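Long-range contact in monovalent Na+/H+ antiporter subunit D (Dietzia sp. DQ12-45-1b, PDB 7D3U), which is a subunit of the membrane-embedded Mrp complex, which exchanges sodium ions for protons across the bacterial cell membrane: residues K364-S376 with R524-S538. Numbering follows the deposited sequence.
Sequences KTEPLVAVAFFAS and RRIGLALAAPALALS. With LMT (dodecyl-beta-D-maltoside), chain K; LMT (dodecyl-beta-D-maltoside), chain Q; LMT (dodecyl-beta-D-maltoside), chain H.
The methyl of Ala531 is a bump between Leu368 and Val369, with its CB 3.9 Å from Leu368 CB, in the packing of two transmembrane helices that run in nearly the same direction, their axes 8.5 Å apart and inclined at 29°; helix 367-376 belongs to the antiporter-like fold shared with complex I subunits, and helix 528-538 packs against this helix. Small residues set the closeness. Ala372 presses its own methyl into the opposing backbone between Ala534 and Leu535. Leu535 lays its side chain obliquely across that of Leu368: with CG anti to the backbone N (chi1 -169°), CD1 rests near Ala372 CB and CD2 lies 3.7 Å from Leu368 CD1. The alkyl chain of a dodecyl maltoside covers the outer side, touching Leu368 CD2 and Val371 CG1.

At the helix entrance, Glu366 turns its bent side chain into the loop before the second helix. Its OE2 takes a nearly straight hydrogen bond from Ile526 N (2.7 Å, 166°) through the syn lone pair, and a weak, more bent one from Arg525 N; Tyr351 OH also bonds to this oxygen. The buried carboxylate thus gathers two successive amides. Replacing Glu366 by an alanine removes the carboxylate, which is likely to leave the amides of Arg525 and Ile526 without this acceptor and the loop less tied to the helix start. Just beyond, the side chains of Val369 and Ile526 cross at about a right angle, CG1 of the former 4.0 Å from CD1 of the latter.

Toward the far end, Ser538 is a knob in the hole formed by Val371, Ala372, Ala375 and Ser376. Its hydroxyl makes a weak hydrogen bond to Ala372 O, the same carbonyl oxygen that Ser376 OG reaches more firmly at 2.7 Å.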
loop_
_atom_site.group_PDB
_atom_site.type_symbol
_atom_site.label_atom_id
_atom_site.label_comp_id
_atom_site.label_asym_id
_atom_site.label_seq_id
_atom_site.Cartn_x
_atom_site.Cartn_y
_atom_site.Cartn_z
ATOM N N LYS A 364 -30.628 1.486 7.610
ATOM C CA LYS A 364 -31.788 1.784 8.439
ATOM C C LYS A 364 -31.447 1.797 9.922
ATOM O O LYS A 364 -31.945 2.649 10.663
ATOM C CB LYS A 364 -32.897 0.765 8.175
ATOM C CG LYS A 364 -34.144 0.978 9.014
ATOM C CD LYS A 364 -35.293 0.112 8.530
ATOM C CE LYS A 364 -36.575 0.434 9.280
ATOM N NZ LYS A 364 -36.458 0.126 10.732
ATOM N N THR A 365 -30.603 0.871 10.367
ATOM C CA THR A 365 -30.253 0.780 11.777
ATOM C C THR A 365 -29.069 1.659 12.147
ATOM O O THR A 365 -28.951 2.066 13.308
ATOM C CB THR A 365 -29.943 -0.670 12.152
ATOM O OG1 THR A 365 -28.562 -0.945 11.895
ATOM C CG2 THR A 365 -30.797 -1.620 11.336
ATOM N N GLU A 366 -28.186 1.957 11.197
ATOM C CA GLU A 366 -27.013 2.795 11.441
ATOM C C GLU A 366 -26.944 3.868 10.365
ATOM O O GLU A 366 -26.188 3.744 9.393
ATOM C CB GLU A 366 -25.733 1.962 11.471
ATOM C CG GLU A 366 -25.840 0.697 12.288
ATOM C CD GLU A 366 -25.093 0.802 13.591
ATOM O OE1 GLU A 366 -24.733 1.937 13.966
ATOM O OE2 GLU A 366 -24.859 -0.241 14.236
ATOM N N PRO A 367 -27.720 4.944 10.509
ATOM C CA PRO A 367 -27.731 5.972 9.461
ATOM C C PRO A 367 -26.476 6.823 9.431
ATOM O O PRO A 367 -26.125 7.340 8.364
ATOM C CB PRO A 367 -28.970 6.805 9.807
ATOM C CG PRO A 367 -29.118 6.638 11.275
ATOM C CD PRO A 367 -28.675 5.241 11.589
ATOM N N LEU A 368 -25.787 6.987 10.561
ATOM C CA LEU A 368 -24.590 7.823 10.586
ATOM C C LEU A 368 -23.505 7.256 9.679
ATOM O O LEU A 368 -22.992 7.950 8.791
ATOM C CB LEU A 368 -24.076 7.955 12.019
ATOM C CG LEU A 368 -24.332 9.279 12.737
ATOM C CD1 LEU A 368 -23.489 10.385 12.134
ATOM C CD2 LEU A 368 -25.804 9.636 12.683
ATOM N N VAL A 369 -23.146 5.987 9.885
ATOM C CA VAL A 369 -22.109 5.377 9.061
ATOM C C VAL A 369 -22.594 5.206 7.630
ATOM O O VAL A 369 -21.797 5.269 6.692
ATOM C CB VAL A 369 -21.652 4.041 9.676
ATOM C CG1 VAL A 369 -22.819 3.090 9.815
ATOM C CG2 VAL A 369 -20.542 3.416 8.850
ATOM N N ALA A 370 -23.900 5.022 7.430
ATOM C CA ALA A 370 -24.423 4.919 6.073
ATOM C C ALA A 370 -24.235 6.222 5.309
ATOM O O ALA A 370 -23.828 6.213 4.143
ATOM C CB ALA A 370 -25.899 4.527 6.106
ATOM N N VAL A 371 -24.521 7.354 5.954
ATOM C CA VAL A 371 -24.290 8.654 5.329
ATOM C C VAL A 371 -22.802 8.861 5.081
ATOM O O VAL A 371 -22.384 9.278 3.991
ATOM C CB VAL A 371 -24.873 9.777 6.203
ATOM C CG1 VAL A 371 -24.370 11.127 5.736
ATOM C CG2 VAL A 371 -26.385 9.727 6.181
ATOM N N ALA A 372 -21.982 8.580 6.097
ATOM C CA ALA A 372 -20.543 8.768 5.959
ATOM C C ALA A 372 -19.965 7.899 4.854
ATOM O O ALA A 372 -18.957 8.263 4.241
ATOM C CB ALA A 372 -19.846 8.468 7.284
ATOM N N PHE A 373 -20.587 6.753 4.580
ATOM C CA PHE A 373 -20.098 5.896 3.511
ATOM C C PHE A 373 -20.609 6.346 2.153
ATOM O O PHE A 373 -19.855 6.329 1.180
ATOM C CB PHE A 373 -20.498 4.442 3.754
ATOM C CG PHE A 373 -20.302 3.560 2.554
ATOM C CD1 PHE A 373 -19.080 2.965 2.312
ATOM C CD2 PHE A 373 -21.338 3.328 1.667
ATOM C CE1 PHE A 373 -18.895 2.161 1.210
ATOM C CE2 PHE A 373 -21.155 2.528 0.564
ATOM C CZ PHE A 373 -19.934 1.945 0.336
ATOM N N PHE A 374 -21.884 6.722 2.053
ATOM C CA PHE A 374 -22.424 7.066 0.743
ATOM C C PHE A 374 -21.842 8.375 0.234
ATOM O O PHE A 374 -21.596 8.522 -0.969
ATOM C CB PHE A 374 -23.945 7.147 0.781
ATOM C CG PHE A 374 -24.577 7.058 -0.573
ATOM C CD1 PHE A 374 -24.750 5.833 -1.190
ATOM C CD2 PHE A 374 -24.968 8.198 -1.246
ATOM C CE1 PHE A 374 -25.321 5.746 -2.438
ATOM C CE2 PHE A 374 -25.537 8.115 -2.497
ATOM C CZ PHE A 374 -25.716 6.888 -3.092
ATOM N N ALA A 375 -21.612 9.338 1.128
ATOM C CA ALA A 375 -20.960 10.572 0.710
ATOM C C ALA A 375 -19.583 10.282 0.125
ATOM O O ALA A 375 -19.252 10.735 -0.978
ATOM C CB ALA A 375 -20.857 11.535 1.892
ATOM N N SER A 376 -18.776 9.496 0.841
ATOM C CA SER A 376 -17.438 9.182 0.358
ATOM C C SER A 376 -17.477 8.309 -0.889
ATOM O O SER A 376 -16.587 8.409 -1.734
ATOM C CB SER A 376 -16.632 8.501 1.461
ATOM O OG SER A 376 -16.863 9.120 2.713
ATOM N N ARG A 524 -28.832 -0.582 16.854
ATOM C CA ARG A 524 -27.763 0.379 16.591
ATOM C C ARG A 524 -26.525 -0.054 17.364
ATOM O O ARG A 524 -26.399 0.216 18.560
ATOM C CB ARG A 524 -28.203 1.784 16.981
ATOM C CG ARG A 524 -27.209 2.874 16.633
ATOM C CD ARG A 524 -27.832 4.245 16.816
ATOM N NE ARG A 524 -27.023 5.303 16.220
ATOM C CZ ARG A 524 -26.121 6.015 16.886
ATOM N NH1 ARG A 524 -25.911 5.782 18.173
ATOM N NH2 ARG A 524 -25.430 6.961 16.266
ATOM N N ARG A 525 -25.604 -0.730 16.679
ATOM C CA ARG A 525 -24.367 -1.181 17.306
ATOM C C ARG A 525 -23.275 -0.122 17.267
ATOM O O ARG A 525 -22.574 0.080 18.264
ATOM C CB ARG A 525 -23.861 -2.451 16.622
ATOM C CG ARG A 525 -24.754 -3.661 16.788
ATOM C CD ARG A 525 -23.999 -4.922 16.426
ATOM N NE ARG A 525 -24.894 -6.029 16.111
ATOM C CZ ARG A 525 -24.483 -7.233 15.730
ATOM N NH1 ARG A 525 -23.188 -7.488 15.612
ATOM N NH2 ARG A 525 -25.369 -8.181 15.467
ATOM N N ILE A 526 -23.116 0.557 16.135
ATOM C CA ILE A 526 -22.033 1.518 15.952
ATOM C C ILE A 526 -22.439 2.832 16.607
ATOM O O ILE A 526 -23.274 3.568 16.077
ATOM C CB ILE A 526 -21.705 1.716 14.468
ATOM C CG1 ILE A 526 -21.346 0.380 13.823
ATOM C CG2 ILE A 526 -20.580 2.712 14.298
ATOM C CD1 ILE A 526 -21.240 0.448 12.323
ATOM N N GLY A 527 -21.851 3.127 17.759
ATOM C CA GLY A 527 -22.123 4.366 18.450
ATOM C C GLY A 527 -21.584 5.568 17.694
ATOM O O GLY A 527 -21.122 5.487 16.554
ATOM N N LEU A 528 -21.646 6.717 18.365
ATOM C CA LEU A 528 -21.203 7.956 17.736
ATOM C C LEU A 528 -19.685 8.013 17.630
ATOM O O LEU A 528 -19.145 8.562 16.663
ATOM C CB LEU A 528 -21.732 9.158 18.515
ATOM C CG LEU A 528 -21.370 10.532 17.954
ATOM C CD1 LEU A 528 -21.775 10.637 16.493
ATOM C CD2 LEU A 528 -22.018 11.634 18.773
ATOM N N ALA A 529 -18.978 7.441 18.607
ATOM C CA ALA A 529 -17.523 7.523 18.621
ATOM C C ALA A 529 -16.879 6.728 17.494
ATOM O O ALA A 529 -15.732 7.010 17.134
ATOM C CB ALA A 529 -16.983 7.042 19.967
ATOM N N LEU A 530 -17.581 5.747 16.932
ATOM C CA LEU A 530 -17.030 4.951 15.844
ATOM C C LEU A 530 -17.406 5.488 14.472
ATOM O O LEU A 530 -16.612 5.370 13.532
ATOM C CB LEU A 530 -17.495 3.499 15.963
ATOM C CG LEU A 530 -16.557 2.552 16.707
ATOM C CD1 LEU A 530 -17.088 1.134 16.661
ATOM C CD2 LEU A 530 -15.167 2.621 16.114
ATOM N N ALA A 531 -18.593 6.070 14.332
ATOM C CA ALA A 531 -19.036 6.631 13.065
ATOM C C ALA A 531 -18.705 8.109 12.921
ATOM O O ALA A 531 -18.964 8.685 11.861
ATOM C CB ALA A 531 -20.543 6.426 12.897
ATOM N N ALA A 532 -18.144 8.734 13.952
ATOM C CA ALA A 532 -17.797 10.149 13.902
ATOM C C ALA A 532 -16.511 10.410 13.119
ATOM O O ALA A 532 -16.459 11.381 12.357
ATOM C CB ALA A 532 -17.685 10.720 15.317
ATOM N N PRO A 533 -15.447 9.612 13.280
ATOM C CA PRO A 533 -14.265 9.834 12.432
ATOM C C PRO A 533 -14.525 9.587 10.958
ATOM O O PRO A 533 -13.927 10.262 10.113
ATOM C CB PRO A 533 -13.235 8.846 12.997
ATOM C CG PRO A 533 -14.034 7.840 13.727
ATOM C CD PRO A 533 -15.164 8.603 14.316
ATOM N N ALA A 534 -15.398 8.640 10.621
ATOM C CA ALA A 534 -15.753 8.418 9.226
ATOM C C ALA A 534 -16.692 9.485 8.688
ATOM O O ALA A 534 -16.770 9.663 7.468
ATOM C CB ALA A 534 -16.395 7.041 9.055
ATOM N N LEU A 535 -17.402 10.195 9.561
ATOM C CA LEU A 535 -18.303 11.255 9.132
ATOM C C LEU A 535 -17.592 12.593 9.001
ATOM O O LEU A 535 -17.910 13.376 8.100
ATOM C CB LEU A 535 -19.472 11.382 10.111
ATOM C CG LEU A 535 -20.627 12.275 9.660
ATOM C CD1 LEU A 535 -21.661 11.460 8.909
ATOM C CD2 LEU A 535 -21.252 12.981 10.847
ATOM N N ALA A 536 -16.638 12.874 9.892
ATOM C CA ALA A 536 -15.868 14.108 9.796
ATOM C C ALA A 536 -15.140 14.189 8.462
ATOM O O ALA A 536 -15.220 15.200 7.757
ATOM C CB ALA A 536 -14.881 14.205 10.958
ATOM N N LEU A 537 -14.428 13.125 8.093
ATOM C CA LEU A 537 -13.773 13.074 6.794
ATOM C C LEU A 537 -14.754 12.923 5.644
ATOM O O LEU A 537 -14.325 12.932 4.485
ATOM C CB LEU A 537 -12.760 11.931 6.762
ATOM C CG LEU A 537 -11.533 12.095 7.652
ATOM C CD1 LEU A 537 -10.540 10.986 7.379
ATOM C CD2 LEU A 537 -10.898 13.452 7.427
ATOM N N SER A 538 -16.048 12.780 5.924
ATOM C CA SER A 538 -17.062 12.707 4.885
ATOM C C SER A 538 -17.745 14.042 4.630
ATOM O O SER A 538 -18.439 14.180 3.620
ATOM C CB SER A 538 -18.120 11.661 5.243
ATOM O OG SER A 538 -19.134 11.619 4.257
HETATM C C1 LMT K . -30.354 9.381 14.244
HETATM C C2 LMT K . -29.438 10.270 13.458
HETATM C C3 LMT K . -29.521 10.161 11.972
HETATM C C4 LMT K . -29.298 11.537 11.405
HETATM C C5 LMT K . -28.087 11.559 10.535
HETATM C C6 LMT K . -27.627 12.952 10.265
HETATM C C7 LMT K . -26.513 12.947 9.262
HETATM C C8 LMT K . -26.356 14.329 8.729
HETATM C C9 LMT K . -24.939 14.768 8.550
HETATM C C10 LMT K . -24.666 14.817 7.074
HETATM C C11 LMT K . -23.213 15.031 6.796
HETATM C C12 LMT K . -22.934 15.115 5.332
HETATM C C1 LMT Q . -25.658 11.680 0.472
HETATM C C2 LMT Q . -26.348 11.148 1.691
HETATM C C3 LMT Q . -26.683 9.695 1.684
HETATM C C4 LMT Q . -27.821 9.493 2.648
HETATM C C5 LMT Q . -28.003 8.043 2.935
HETATM C C6 LMT Q . -29.340 7.747 3.523
HETATM C C7 LMT Q . -29.310 6.406 4.191
HETATM C C8 LMT Q . -30.705 5.944 4.422
HETATM C C9 LMT Q . -31.412 5.471 3.194
HETATM C C10 LMT Q . -32.695 4.828 3.637
HETATM C C11 LMT Q . -33.251 3.931 2.578
HETATM C C12 LMT Q . -34.482 3.229 3.042
HETATM C C1 LMT H . -19.620 8.507 23.185
HETATM C C2 LMT H . -18.701 9.671 22.969
HETATM C C3 LMT H . -18.884 10.433 21.698
HETATM C C4 LMT H . -17.671 11.303 21.508
HETATM C C5 LMT H . -17.538 11.706 20.078
HETATM C C6 LMT H . -16.143 12.117 19.746
HETATM C C7 LMT H . -15.916 12.026 18.267
HETATM C C8 LMT H . -14.457 11.867 18.019
HETATM C C9 LMT H . -14.090 11.666 16.587
HETATM C C10 LMT H . -13.380 12.908 16.127
HETATM C C11 LMT H . -13.016 12.824 14.680
HETATM C C12 LMT H . -11.955 13.808 14.318
#